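PDB 6F2P: paenibacillus xanthan lyase from Paenibacillus, which probably cleaves the polysaccharide xanthan by beta-elimination, releasing the terminal mannose of its side chains, as a family 8 polysaccharide lyase. Local coordinates for residues S388-N393 with P696-V701; L796-N801 with D805-S810; Y834-S837 with N842-S845; D848-T853 with V884-Y889. All coordinates share one frame; numbering follows the deposited sequence.

Contact 1 of 4, residues S388-N393 with P696-V701. With CA (calcium ion), chain J.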
loop_
_atom_site.group_PDB
_atom_site.type_symbol
_atom_site.label_atom_id
_atom_site.label_comp_id
_atom_site.label_asym_id
_atom_site.label_seq_id
_atom_site.Cartn_x
_atom_site.Cartn_y
_atom_site.Cartn_z
ATOM N N SER A 388 0.430 5.044 -8.493
ATOM C CA SER A 388 1.461 4.103 -8.893
ATOM C C SER A 388 0.990 3.360 -10.123
ATOM O O SER A 388 0.065 3.793 -10.801
ATOM C CB SER A 388 1.703 3.097 -7.772
ATOM O OG SER A 388 0.521 2.358 -7.496
ATOM N N SER A 389 1.613 2.223 -10.395
ATOM C CA SER A 389 1.157 1.366 -11.473
ATOM C C SER A 389 -0.054 0.547 -11.031
ATOM O O SER A 389 -0.593 -0.239 -11.813
ATOM C CB SER A 389 2.278 0.435 -11.912
ATOM O OG SER A 389 2.646 -0.418 -10.845
ATOM N N ARG A 390 -0.473 0.725 -9.780
ATOM C CA ARG A 390 -1.646 0.029 -9.255
ATOM C C ARG A 390 -2.860 0.952 -9.097
ATOM O O ARG A 390 -4.009 0.500 -9.130
ATOM C CB ARG A 390 -1.339 -0.584 -7.897
ATOM C CG ARG A 390 -0.180 -1.541 -7.862
ATOM C CD ARG A 390 0.093 -1.944 -6.422
ATOM N NE ARG A 390 0.370 -0.777 -5.587
ATOM C CZ ARG A 390 1.580 -0.259 -5.392
ATOM N NH1 ARG A 390 2.651 -0.801 -5.965
ATOM N NH2 ARG A 390 1.716 0.806 -4.617
ATOM N N ILE A 391 -2.590 2.241 -8.915
ATOM C CA ILE A 391 -3.616 3.216 -8.592
ATOM C C ILE A 391 -3.516 4.405 -9.535
ATOM O O ILE A 391 -2.427 4.955 -9.727
ATOM C CB ILE A 391 -3.435 3.722 -7.155
ATOM C CG1 ILE A 391 -3.700 2.596 -6.153
ATOM C CG2 ILE A 391 -4.334 4.911 -6.888
ATOM C CD1 ILE A 391 -5.155 2.234 -6.003
ATOM N N GLY A 392 -4.654 4.806 -10.106
ATOM C CA GLY A 392 -4.697 5.882 -11.080
ATOM C C GLY A 392 -4.472 7.268 -10.499
ATOM O O GLY A 392 -4.786 7.525 -9.333
ATOM N N ASN A 393 -3.926 8.166 -11.320
ATOM C CA ASN A 393 -3.589 9.511 -10.866
ATOM C C ASN A 393 -4.803 10.264 -10.335
ATOM O O ASN A 393 -4.812 10.709 -9.191
ATOM C CB ASN A 393 -2.844 10.316 -11.948
ATOM C CG ASN A 393 -3.462 10.177 -13.343
ATOM O OD1 ASN A 393 -4.594 9.713 -13.502
ATOM N ND2 ASN A 393 -2.707 10.595 -14.361
ATOM N N PRO A 696 7.104 -1.495 -0.758
ATOM C CA PRO A 696 6.102 -0.583 -1.315
ATOM C C PRO A 696 5.793 -0.910 -2.759
ATOM O O PRO A 696 4.760 -0.460 -3.245
ATOM C CB PRO A 696 6.782 0.787 -1.234
ATOM C CG PRO A 696 7.893 0.617 -0.266
ATOM C CD PRO A 696 8.349 -0.799 -0.400
ATOM N N THR A 697 6.658 -1.668 -3.431
ATOM C CA THR A 697 6.431 -2.004 -4.836
ATOM C C THR A 697 5.327 -3.037 -4.934
ATOM O O THR A 697 4.694 -3.176 -5.980
ATOM C CB THR A 697 7.691 -2.579 -5.526
ATOM O OG1 THR A 697 7.920 -3.923 -5.077
ATOM C CG2 THR A 697 8.912 -1.730 -5.235
ATOM N N GLN A 698 5.115 -3.764 -3.838
ATOM C CA GLN A 698 4.115 -4.831 -3.760
ATOM C C GLN A 698 4.319 -5.912 -4.820
ATOM O O GLN A 698 3.392 -6.663 -5.125
ATOM C CB GLN A 698 2.686 -4.273 -3.858
ATOM C CG GLN A 698 2.370 -3.159 -2.874
ATOM C CD GLN A 698 0.885 -2.838 -2.813
ATOM O OE1 GLN A 698 0.048 -3.720 -2.970
ATOM N NE2 GLN A 698 0.556 -1.574 -2.575
ATOM N N SER A 699 5.522 -5.994 -5.380
ATOM C CA SER A 699 5.776 -6.943 -6.460
ATOM C C SER A 699 7.069 -7.738 -6.268
ATOM O O SER A 699 7.541 -8.418 -7.177
ATOM C CB SER A 699 5.736 -6.242 -7.823
ATOM O OG SER A 699 6.743 -5.253 -7.927
ATOM N N ASN A 700 7.634 -7.636 -5.073
ATOM C CA ASN A 700 8.718 -8.503 -4.644
ATOM C C ASN A 700 8.096 -9.805 -4.144
ATOM O O ASN A 700 7.354 -9.804 -3.153
ATOM C CB ASN A 700 9.487 -7.822 -3.514
ATOM C CG ASN A 700 10.751 -8.572 -3.112
ATOM O OD1 ASN A 700 10.933 -9.738 -3.437
ATOM N ND2 ASN A 700 11.624 -7.896 -2.390
ATOM N N VAL A 701 8.376 -10.912 -4.830
ATOM C CA VAL A 701 7.813 -12.207 -4.436
ATOM C C VAL A 701 8.806 -13.028 -3.627
ATOM O O VAL A 701 8.537 -14.176 -3.277
ATOM C CB VAL A 701 7.396 -13.047 -5.650
ATOM C CG1 VAL A 701 6.386 -12.298 -6.499
ATOM C CG2 VAL A 701 8.611 -13.412 -6.460
HETATM CA CA CA J . -2.351 -4.390 -3.141
HETATM O O HOH W 1 -4.138 -5.108 -5.087
HETATM O O HOH W 2 -3.224 -2.079 -4.628
HETATM O O HOH W 3 -0.775 -5.799 -4.964
#
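The super-sandwich region and the C-terminal beta-sandwich region of this family 8 lyase meet through two loops, 388-393 and 696-701, where the guanidinium of Arg-390 stacks on the side-chain amide of Gln-698. The two planes are 27° apart, and Arg-390 NE lies 3.1 Å from Gln-698 NE2. Both nitrogens are donors, so this is stacking and not a hydrogen bond. Over the opposite guanidinium face, offset toward its rim, sits Ser-388 OG. That hydroxyl closes an ST turn by accepting from Arg-390 N at 3.0 Å, which fixes the backbone from which the arginine departs; a bend at chi3 (-58°) then turns the head over the amide. Arg-390 NH2 forms a salt bridge with Asp-371 and NH1 bonds to Ser-455 O, while NH1 also approaches Thr-697 O at 3.1 Å. With an alanine here, Asp-371 would probably lose its cationic mate and the Gln-698 amide the flat group stacked on it. Glutamine suits its place because its amide carries both a donor and an acceptor: NE2 donates to Ser-368 O, whereas OE1 binds a calcium ion at 2.5 Å. Three waters also ligate this ion. Thr-697 OG1 makes a second ST turn, accepting from Ser-699 N at 3.2 Å.

Contact 2 of 4, residues L796-N801 with D805-S810. With CA (calcium ion), chain D.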
loop_
_atom_site.group_PDB
_atom_site.type_symbol
_atom_site.label_atom_id
_atom_site.label_comp_id
_atom_site.label_asym_id
_atom_site.label_seq_id
_atom_site.Cartn_x
_atom_site.Cartn_y
_atom_site.Cartn_z
ATOM N N LEU A 796 6.246 -29.928 -10.866
ATOM C CA LEU A 796 5.629 -28.769 -11.505
ATOM C C LEU A 796 5.619 -28.932 -13.017
ATOM O O LEU A 796 6.677 -28.960 -13.656
ATOM C CB LEU A 796 6.350 -27.470 -11.124
ATOM C CG LEU A 796 5.623 -26.200 -11.572
ATOM C CD1 LEU A 796 4.247 -26.161 -10.948
ATOM C CD2 LEU A 796 6.400 -24.937 -11.238
ATOM N N GLY A 797 4.421 -29.042 -13.583
ATOM C CA GLY A 797 4.266 -29.240 -15.011
ATOM C C GLY A 797 4.158 -27.915 -15.722
ATOM O O GLY A 797 3.169 -27.206 -15.574
ATOM N N PHE A 798 5.190 -27.564 -16.477
ATOM C CA PHE A 798 5.137 -26.376 -17.312
ATOM C C PHE A 798 4.123 -26.651 -18.408
ATOM O O PHE A 798 3.941 -27.799 -18.806
ATOM C CB PHE A 798 6.495 -26.089 -17.954
ATOM C CG PHE A 798 7.518 -25.536 -17.007
ATOM C CD1 PHE A 798 7.428 -25.766 -15.637
ATOM C CD2 PHE A 798 8.576 -24.777 -17.487
ATOM C CE1 PHE A 798 8.383 -25.256 -14.760
ATOM C CE2 PHE A 798 9.534 -24.257 -16.620
ATOM C CZ PHE A 798 9.438 -24.498 -15.253
ATOM N N ASN A 799 3.468 -25.605 -18.894
ATOM C CA ASN A 799 2.522 -25.744 -19.998
ATOM C C ASN A 799 2.962 -24.946 -21.211
ATOM O O ASN A 799 2.152 -24.625 -22.076
ATOM C CB ASN A 799 1.127 -25.319 -19.560
ATOM C CG ASN A 799 0.469 -26.354 -18.682
ATOM O OD1 ASN A 799 0.354 -27.519 -19.064
ATOM N ND2 ASN A 799 0.051 -25.944 -17.487
ATOM N N ASN A 800 4.255 -24.638 -21.253
ATOM C CA ASN A 800 4.851 -23.818 -22.298
ATOM C C ASN A 800 4.504 -24.268 -23.713
ATOM O O ASN A 800 4.677 -25.441 -24.055
ATOM C CB ASN A 800 6.365 -23.759 -22.103
ATOM C CG ASN A 800 6.750 -23.211 -20.738
ATOM O OD1 ASN A 800 6.041 -23.426 -19.753
ATOM N ND2 ASN A 800 7.867 -22.490 -20.676
ATOM N N ASN A 801 4.012 -23.310 -24.511
ATOM C CA ASN A 801 3.493 -23.532 -25.866
ATOM C C ASN A 801 4.554 -23.509 -26.933
ATOM O O ASN A 801 4.471 -24.244 -27.908
ATOM C CB ASN A 801 2.522 -22.416 -26.268
ATOM C CG ASN A 801 1.321 -22.333 -25.383
ATOM O OD1 ASN A 801 0.995 -21.259 -24.875
ATOM N ND2 ASN A 801 0.628 -23.454 -25.207
ATOM N N ASP A 805 8.988 -19.084 -24.391
ATOM C CA ASP A 805 8.144 -19.212 -23.211
ATOM C C ASP A 805 9.040 -19.489 -22.009
ATOM O O ASP A 805 10.030 -20.227 -22.115
ATOM C CB ASP A 805 7.155 -20.367 -23.370
ATOM C CG ASP A 805 5.874 -19.957 -24.065
ATOM O OD1 ASP A 805 5.636 -18.740 -24.248
ATOM O OD2 ASP A 805 5.090 -20.868 -24.405
ATOM N N TYR A 806 8.699 -18.908 -20.867
ATOM C CA TYR A 806 9.512 -19.111 -19.680
ATOM C C TYR A 806 8.684 -19.126 -18.407
ATOM O O TYR A 806 7.514 -18.738 -18.406
ATOM C CB TYR A 806 10.601 -18.036 -19.586
ATOM C CG TYR A 806 10.060 -16.643 -19.384
ATOM C CD1 TYR A 806 9.841 -16.142 -18.107
ATOM C CD2 TYR A 806 9.771 -15.826 -20.469
ATOM C CE1 TYR A 806 9.341 -14.871 -17.914
ATOM C CE2 TYR A 806 9.275 -14.551 -20.287
ATOM C CZ TYR A 806 9.059 -14.081 -19.007
ATOM O OH TYR A 806 8.567 -12.811 -18.812
ATOM N N VAL A 807 9.303 -19.605 -17.332
ATOM C CA VAL A 807 8.780 -19.457 -15.981
ATOM C C VAL A 807 9.957 -19.040 -15.110
ATOM O O VAL A 807 11.020 -19.660 -15.153
ATOM C CB VAL A 807 8.181 -20.764 -15.431
ATOM C CG1 VAL A 807 7.568 -20.531 -14.053
ATOM C CG2 VAL A 807 7.156 -21.338 -16.397
ATOM N N GLU A 808 9.779 -17.968 -14.349
ATOM C CA GLU A 808 10.864 -17.411 -13.564
ATOM C C GLU A 808 10.526 -17.541 -12.080
ATOM O O GLU A 808 9.477 -17.064 -11.629
ATOM C CB GLU A 808 11.097 -15.949 -13.963
ATOM C CG GLU A 808 12.244 -15.258 -13.241
ATOM C CD GLU A 808 12.524 -13.870 -13.791
ATOM O OE1 GLU A 808 13.499 -13.724 -14.563
ATOM O OE2 GLU A 808 11.774 -12.927 -13.453
ATOM N N PHE A 809 11.402 -18.208 -11.334
ATOM C CA PHE A 809 11.166 -18.457 -9.916
ATOM C C PHE A 809 12.036 -17.558 -9.044
ATOM O O PHE A 809 13.041 -17.018 -9.503
ATOM C CB PHE A 809 11.478 -19.910 -9.565
ATOM C CG PHE A 809 10.738 -20.919 -10.388
ATOM C CD1 PHE A 809 9.496 -21.387 -9.980
ATOM C CD2 PHE A 809 11.301 -21.436 -11.548
ATOM C CE1 PHE A 809 8.810 -22.337 -10.727
ATOM C CE2 PHE A 809 10.631 -22.392 -12.293
ATOM C CZ PHE A 809 9.381 -22.844 -11.880
ATOM N N SER A 810 11.657 -17.415 -7.780
ATOM C CA SER A 810 12.502 -16.717 -6.826
ATOM C C SER A 810 12.974 -17.679 -5.746
ATOM O O SER A 810 12.170 -18.278 -5.037
ATOM C CB SER A 810 11.772 -15.533 -6.195
ATOM O OG SER A 810 12.642 -14.835 -5.321
HETATM CA CA CA D . 2.842 -19.505 -24.680
#
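Asn-801 and Asp-805 share a calcium ion in the short loop between strands 794-798 and 806-813, which belong to the two facing sheets of a beta-sandwich. Asn-801 OD1 binds the metal at 2.6 Å, and Asp-805 OD2 does so at the same 2.6 Å; Asp-780 supplies the third protein ligand. The same OD2 accepts from Asn-801 N at 2.7 Å, met nearly along its C-O axis, and from Ala-802 N. One carboxylate oxygen thus holds both the ion and the start of the loop, a task for which a short acidic side chain is well suited. Behind this shell, the Asn-800 side chain runs antiparallel to that of Asp-805, amide nearly perpendicular to carboxylate (83°), and its ND2 donates to Thr-879 OG1.

Farther inward the contact becomes apolar. Phe-798, its CG anti to the carbonyl carbon (chi1 -74°), reaches from one sheet toward the other, where Val-807 CG2 makes a CH-pi contact 3.9 Å from the ring centroid and 17° off the normal. Leu-877, Leu-891 and Leu-893 also touch this ring. Cutting Phe-798 back to an alanine is likely to open a gap between the sheets and leave the Val-807 methyl without its aromatic face. Phe-798 CZ and Leu-796 CD2 both meet the Phe-809 ring at its edge, CZ 3.8 Å from Phe-809 CZ and CD2 3.6 Å from Phe-809 CE1.

Contact 3 of 4, residues Y834-S837 with N842-S845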
loop_
_atom_site.group_PDB
_atom_site.type_symbol
_atom_site.label_atom_id
_atom_site.label_comp_id
_atom_site.label_asym_id
_atom_site.label_seq_id
_atom_site.Cartn_x
_atom_site.Cartn_y
_atom_site.Cartn_z
ATOM N N TYR A 834 15.291 -26.624 -22.479
ATOM C CA TYR A 834 15.296 -25.427 -21.646
ATOM C C TYR A 834 16.672 -24.795 -21.439
ATOM O O TYR A 834 17.694 -25.482 -21.450
ATOM C CB TYR A 834 14.605 -25.715 -20.314
ATOM C CG TYR A 834 13.100 -25.787 -20.457
ATOM C CD1 TYR A 834 12.471 -26.961 -20.862
ATOM C CD2 TYR A 834 12.310 -24.671 -20.214
ATOM C CE1 TYR A 834 11.093 -27.022 -21.008
ATOM C CE2 TYR A 834 10.931 -24.721 -20.360
ATOM C CZ TYR A 834 10.330 -25.895 -20.759
ATOM O OH TYR A 834 8.964 -25.937 -20.896
ATOM N N GLN A 835 16.679 -23.475 -21.278
ATOM C CA GLN A 835 17.888 -22.724 -20.958
ATOM C C GLN A 835 17.688 -22.005 -19.633
ATOM O O GLN A 835 16.760 -21.212 -19.487
ATOM C CB GLN A 835 18.193 -21.688 -22.044
ATOM C CG GLN A 835 19.278 -20.682 -21.659
ATOM C CD GLN A 835 20.670 -21.271 -21.796
ATOM O OE1 GLN A 835 21.016 -21.808 -22.850
ATOM N NE2 GLN A 835 21.470 -21.192 -20.725
ATOM N N LEU A 836 18.554 -22.279 -18.667
ATOM C CA LEU A 836 18.484 -21.611 -17.374
ATOM C C LEU A 836 19.232 -20.282 -17.394
ATOM O O LEU A 836 20.336 -20.181 -17.938
ATOM C CB LEU A 836 19.070 -22.501 -16.282
ATOM C CG LEU A 836 19.253 -21.845 -14.912
ATOM C CD1 LEU A 836 17.908 -21.670 -14.210
ATOM C CD2 LEU A 836 20.207 -22.648 -14.060
ATOM N N SER A 837 18.618 -19.260 -16.811
ATOM C CA SER A 837 19.298 -17.997 -16.579
ATOM C C SER A 837 19.087 -17.601 -15.126
ATOM O O SER A 837 18.089 -17.977 -14.513
ATOM C CB SER A 837 18.784 -16.897 -17.517
ATOM O OG SER A 837 17.422 -16.577 -17.274
ATOM N N ASN A 842 22.443 -16.096 -18.619
ATOM C CA ASN A 842 22.298 -17.524 -18.885
ATOM C C ASN A 842 23.344 -18.307 -18.106
ATOM O O ASN A 842 24.453 -17.821 -17.886
ATOM C CB ASN A 842 22.429 -17.834 -20.373
ATOM C CG ASN A 842 21.181 -17.496 -21.152
ATOM O OD1 ASN A 842 21.175 -17.547 -22.379
ATOM N ND2 ASN A 842 20.116 -17.141 -20.448
ATOM N N VAL A 843 22.981 -19.505 -17.670
ATOM C CA VAL A 843 23.926 -20.387 -16.999
ATOM C C VAL A 843 24.002 -21.698 -17.756
ATOM O O VAL A 843 22.998 -22.406 -17.884
ATOM C CB VAL A 843 23.512 -20.680 -15.550
ATOM C CG1 VAL A 843 24.392 -21.780 -14.966
ATOM C CG2 VAL A 843 23.596 -19.418 -14.708
ATOM N N GLY A 844 25.189 -22.015 -18.261
ATOM C CA GLY A 844 25.389 -23.222 -19.038
ATOM C C GLY A 844 24.737 -23.165 -20.404
ATOM O O GLY A 844 24.265 -22.112 -20.832
ATOM N N SER A 845 24.715 -24.302 -21.092
ATOM C CA SER A 845 24.047 -24.407 -22.379
ATOM C C SER A 845 22.609 -24.885 -22.180
ATOM O O SER A 845 22.205 -25.205 -21.065
ATOM C CB SER A 845 24.820 -25.349 -23.317
ATOM O OG SER A 845 25.016 -26.633 -22.746
HETATM O O HOH W 4 20.943 -23.828 -19.079
#
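Strands 832-838 and 841-848 form an antiparallel hairpin in which Ser-837 and Asn-842 make a non-hydrogen-bonded pair, and the next rung is a nearly straight bond from Val-843 N to Leu-836 O (2.7 Å, 173°). Beyond this point the outer strand swings away, passing through Gly-844 with a positive phi of 71°, a value that favours glycine; regular pairing returns where Tyr-834 bonds to Gln-847.

The side chain of Gln-835 spans the separation. Its CG leaves anti to the backbone N, and a bend at chi2 (79°) then turns the amide toward the outer strand, bringing NE2 to Gly-844 O at 2.9 Å. The acceptor lies in the glutamine's amide plane, but the donor stands above the plane of the Gly-844 carbonyl. NE2 also donates to Leu-836 O at 3.2 Å, and this oxygen is therefore gripped by two N-H groups arriving from opposite faces of its plane. Asn-842 crosses Gln-835 at about a right angle, with the two amides stacked. A water takes the place of missing rungs: it accepts from Leu-836 N and donates to Val-843 O and Ser-845 O.

Leu-836 and Val-843 run side by side, CD2 of the leucine 4.1 Å from CB of the valine. Leu-836 packs on Leu-877 of the adjoining strand 871-882 and on Met-862 of strand 857-867 in the facing sheet, where Val-843 meets Tyr-865.

The glutamine suits its place because a primary amide can offer two hydrogens: here both are spent on main-chain oxygens, so the side chain and the water together restore bonding that the interrupted edge strand no longer supplies directly.

Contact 4 of 4, residues D848-T853 with V884-Y889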
loop_
_atom_site.group_PDB
_atom_site.type_symbol
_atom_site.label_atom_id
_atom_site.label_comp_id
_atom_site.label_asym_id
_atom_site.label_seq_id
_atom_site.Cartn_x
_atom_site.Cartn_y
_atom_site.Cartn_z
ATOM N N ASP A 848 18.333 -30.419 -23.420
ATOM C CA ASP A 848 17.198 -31.148 -23.960
ATOM C C ASP A 848 16.697 -32.114 -22.882
ATOM O O ASP A 848 17.348 -33.125 -22.565
ATOM C CB ASP A 848 17.571 -31.853 -25.273
ATOM C CG ASP A 848 16.529 -32.856 -25.724
ATOM O OD1 ASP A 848 15.357 -32.760 -25.297
ATOM O OD2 ASP A 848 16.890 -33.752 -26.515
ATOM N N MET A 849 15.533 -31.776 -22.327
ATOM C CA MET A 849 14.952 -32.484 -21.194
ATOM C C MET A 849 14.114 -33.690 -21.611
ATOM O O MET A 849 13.420 -34.281 -20.784
ATOM C CB MET A 849 14.084 -31.528 -20.377
ATOM C CG MET A 849 14.764 -30.231 -19.984
ATOM S SD MET A 849 15.912 -30.531 -18.649
ATOM C CE MET A 849 16.245 -28.881 -18.050
ATOM N N PHE A 850 14.165 -34.056 -22.887
ATOM C CA PHE A 850 13.428 -35.231 -23.348
ATOM C C PHE A 850 14.265 -36.519 -23.306
ATOM O O PHE A 850 15.467 -36.506 -23.581
ATOM C CB PHE A 850 12.873 -35.012 -24.759
ATOM C CG PHE A 850 12.061 -36.170 -25.277
ATOM C CD1 PHE A 850 10.717 -36.291 -24.953
ATOM C CD2 PHE A 850 12.642 -37.142 -26.083
ATOM C CE1 PHE A 850 9.961 -37.357 -25.421
ATOM C CE2 PHE A 850 11.896 -38.211 -26.548
ATOM C CZ PHE A 850 10.551 -38.320 -26.218
ATOM N N TRP A 851 13.614 -37.626 -22.956
ATOM C CA TRP A 851 14.215 -38.949 -23.105
ATOM C C TRP A 851 13.184 -40.090 -23.132
ATOM O O TRP A 851 12.060 -39.951 -22.639
ATOM C CB TRP A 851 15.298 -39.209 -22.051
ATOM C CG TRP A 851 14.794 -39.449 -20.662
ATOM C CD1 TRP A 851 14.544 -40.656 -20.072
ATOM C CD2 TRP A 851 14.499 -38.455 -19.681
ATOM N NE1 TRP A 851 14.109 -40.473 -18.782
ATOM C CE2 TRP A 851 14.072 -39.129 -18.517
ATOM C CE3 TRP A 851 14.551 -37.059 -19.674
ATOM C CZ2 TRP A 851 13.701 -38.455 -17.359
ATOM C CZ3 TRP A 851 14.184 -36.392 -18.527
ATOM C CH2 TRP A 851 13.761 -37.089 -17.383
ATOM N N THR A 852 13.594 -41.213 -23.715
ATOM C CA THR A 852 12.722 -42.360 -23.947
ATOM C C THR A 852 13.137 -43.556 -23.097
ATOM O O THR A 852 12.358 -44.498 -22.908
ATOM C CB THR A 852 12.775 -42.787 -25.421
ATOM O OG1 THR A 852 14.141 -42.780 -25.861
ATOM C CG2 THR A 852 11.974 -41.829 -26.286
ATOM N N THR A 853 14.368 -43.514 -22.593
ATOM C CA THR A 853 14.908 -44.607 -21.795
ATOM C C THR A 853 14.090 -44.864 -20.518
ATOM O O THR A 853 13.141 -44.136 -20.216
ATOM C CB THR A 853 16.411 -44.402 -21.480
ATOM O OG1 THR A 853 16.602 -43.157 -20.803
ATOM C CG2 THR A 853 17.215 -44.383 -22.764
ATOM N N VAL A 884 12.470 -33.845 -31.461
ATOM C CA VAL A 884 11.500 -34.262 -32.469
ATOM C C VAL A 884 10.527 -35.317 -31.948
ATOM O O VAL A 884 9.412 -35.451 -32.453
ATOM C CB VAL A 884 12.204 -34.813 -33.715
ATOM C CG1 VAL A 884 11.257 -34.796 -34.910
ATOM C CG2 VAL A 884 13.459 -34.000 -34.005
ATOM N N SER A 885 10.947 -36.060 -30.932
ATOM C CA SER A 885 10.119 -37.125 -30.384
ATOM C C SER A 885 9.251 -36.640 -29.222
ATOM O O SER A 885 8.531 -37.426 -28.604
ATOM C CB SER A 885 10.991 -38.300 -29.940
ATOM O OG SER A 885 12.031 -38.530 -30.872
ATOM N N SER A 886 9.309 -35.343 -28.933
ATOM C CA SER A 886 8.504 -34.775 -27.853
ATOM C C SER A 886 7.119 -34.318 -28.331
ATOM O O SER A 886 6.970 -33.844 -29.461
ATOM C CB SER A 886 9.247 -33.611 -27.201
ATOM O OG SER A 886 8.495 -33.067 -26.133
ATOM N N SER A 887 6.115 -34.475 -27.464
ATOM C CA SER A 887 4.746 -34.019 -27.728
ATOM C C SER A 887 4.717 -32.520 -27.993
ATOM O O SER A 887 3.938 -32.033 -28.818
ATOM C CB SER A 887 3.842 -34.292 -26.518
ATOM O OG SER A 887 3.719 -35.670 -26.224
ATOM N N GLY A 888 5.559 -31.793 -27.263
ATOM C CA GLY A 888 5.593 -30.347 -27.335
ATOM C C GLY A 888 6.749 -29.764 -26.547
ATOM O O GLY A 888 7.850 -30.316 -26.534
ATOM N N TYR A 889 6.491 -28.652 -25.872
ATOM C CA TYR A 889 7.554 -27.891 -25.234
ATOM C C TYR A 889 7.461 -27.890 -23.711
ATOM O O TYR A 889 8.169 -27.133 -23.043
ATOM C CB TYR A 889 7.530 -26.446 -25.732
ATOM C CG TYR A 889 7.733 -26.277 -27.222
ATOM C CD1 TYR A 889 6.647 -26.203 -28.092
ATOM C CD2 TYR A 889 9.009 -26.168 -27.760
ATOM C CE1 TYR A 889 6.828 -26.026 -29.461
ATOM C CE2 TYR A 889 9.203 -25.996 -29.128
ATOM C CZ TYR A 889 8.111 -25.928 -29.973
ATOM O OH TYR A 889 8.316 -25.761 -31.324
#
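The aromatic ring of Phe-850 has the peptide unit joining Ser-885 to Ser-886 over one face, with Ser-886 N 4.1 Å above the ring plane and displaced toward its rim. Toward the far end of the ring, CZ is 3.3 Å from Ser-885 O, and CE2 is 3.5 Å from Ser-885 CB; nearer its root, CD1 meets Ser-886 CB at 3.8 Å. The ring therefore rests on main chain and the methylene carbons of two serines. Ser-831 and Asn-883 add further contacts to the phenylalanine.

Two loops at one end of the beta-sandwich come together here, one leading from strand 841-848 to strand 857-867, the other from strand 871-882 to strand 891-900. The first is shaped by an Asx turn: Asp-848 OD1 accepts from Phe-850 N at 3.0 Å, the N-H approaching from above the carboxylate plane. OD2 of the same aspartate takes a bond from Asn-883 ND2, linking the turn to Asn-883, at the start of the second loop. With the backbone so fixed, CG of Phe-850 stands anti to its own N (chi1 -178°) and the ring projects over the serines.

In the second loop, Ser-886 OG donates to Gly-888 O at 2.9 Å and accepts from Ser-831 N. Serine is apt at both positions: small enough to let a ring lie close over the backbone, and Ser-886 able to fasten its own loop.

No hydrogen bond joins the two segments directly; between them the contact is van der Waals, a flat hydrocarbon face against a peptide, with the Asp-848 to Asn-883 bond alongside it, while polar bonds within each loop and to its neighbours set the surfaces that meet.

In the fold
The four contacts follow one another in series along the chain; none nests in or crosses another. Contact 1 closes the longest loop, some 300 residues, joining the super-sandwich region to the C-terminal beta-sandwich region of the lyase. The other three lie in the next beta-sandwich: contact 2 joins its two sheets and contact 3 forms an edge hairpin, each closing a loop of only a few residues, while contact 4 closes one of about 30 that contains two strands. Val-701 touches Ser-810, so contacts 1 and 2 meet where the lyase body abuts this sandwich. Tyr-834 of contact 3 packs on Phe-798 and Asn-800, and its OH makes a weak hydrogen bond to Tyr-889 O of contact 4.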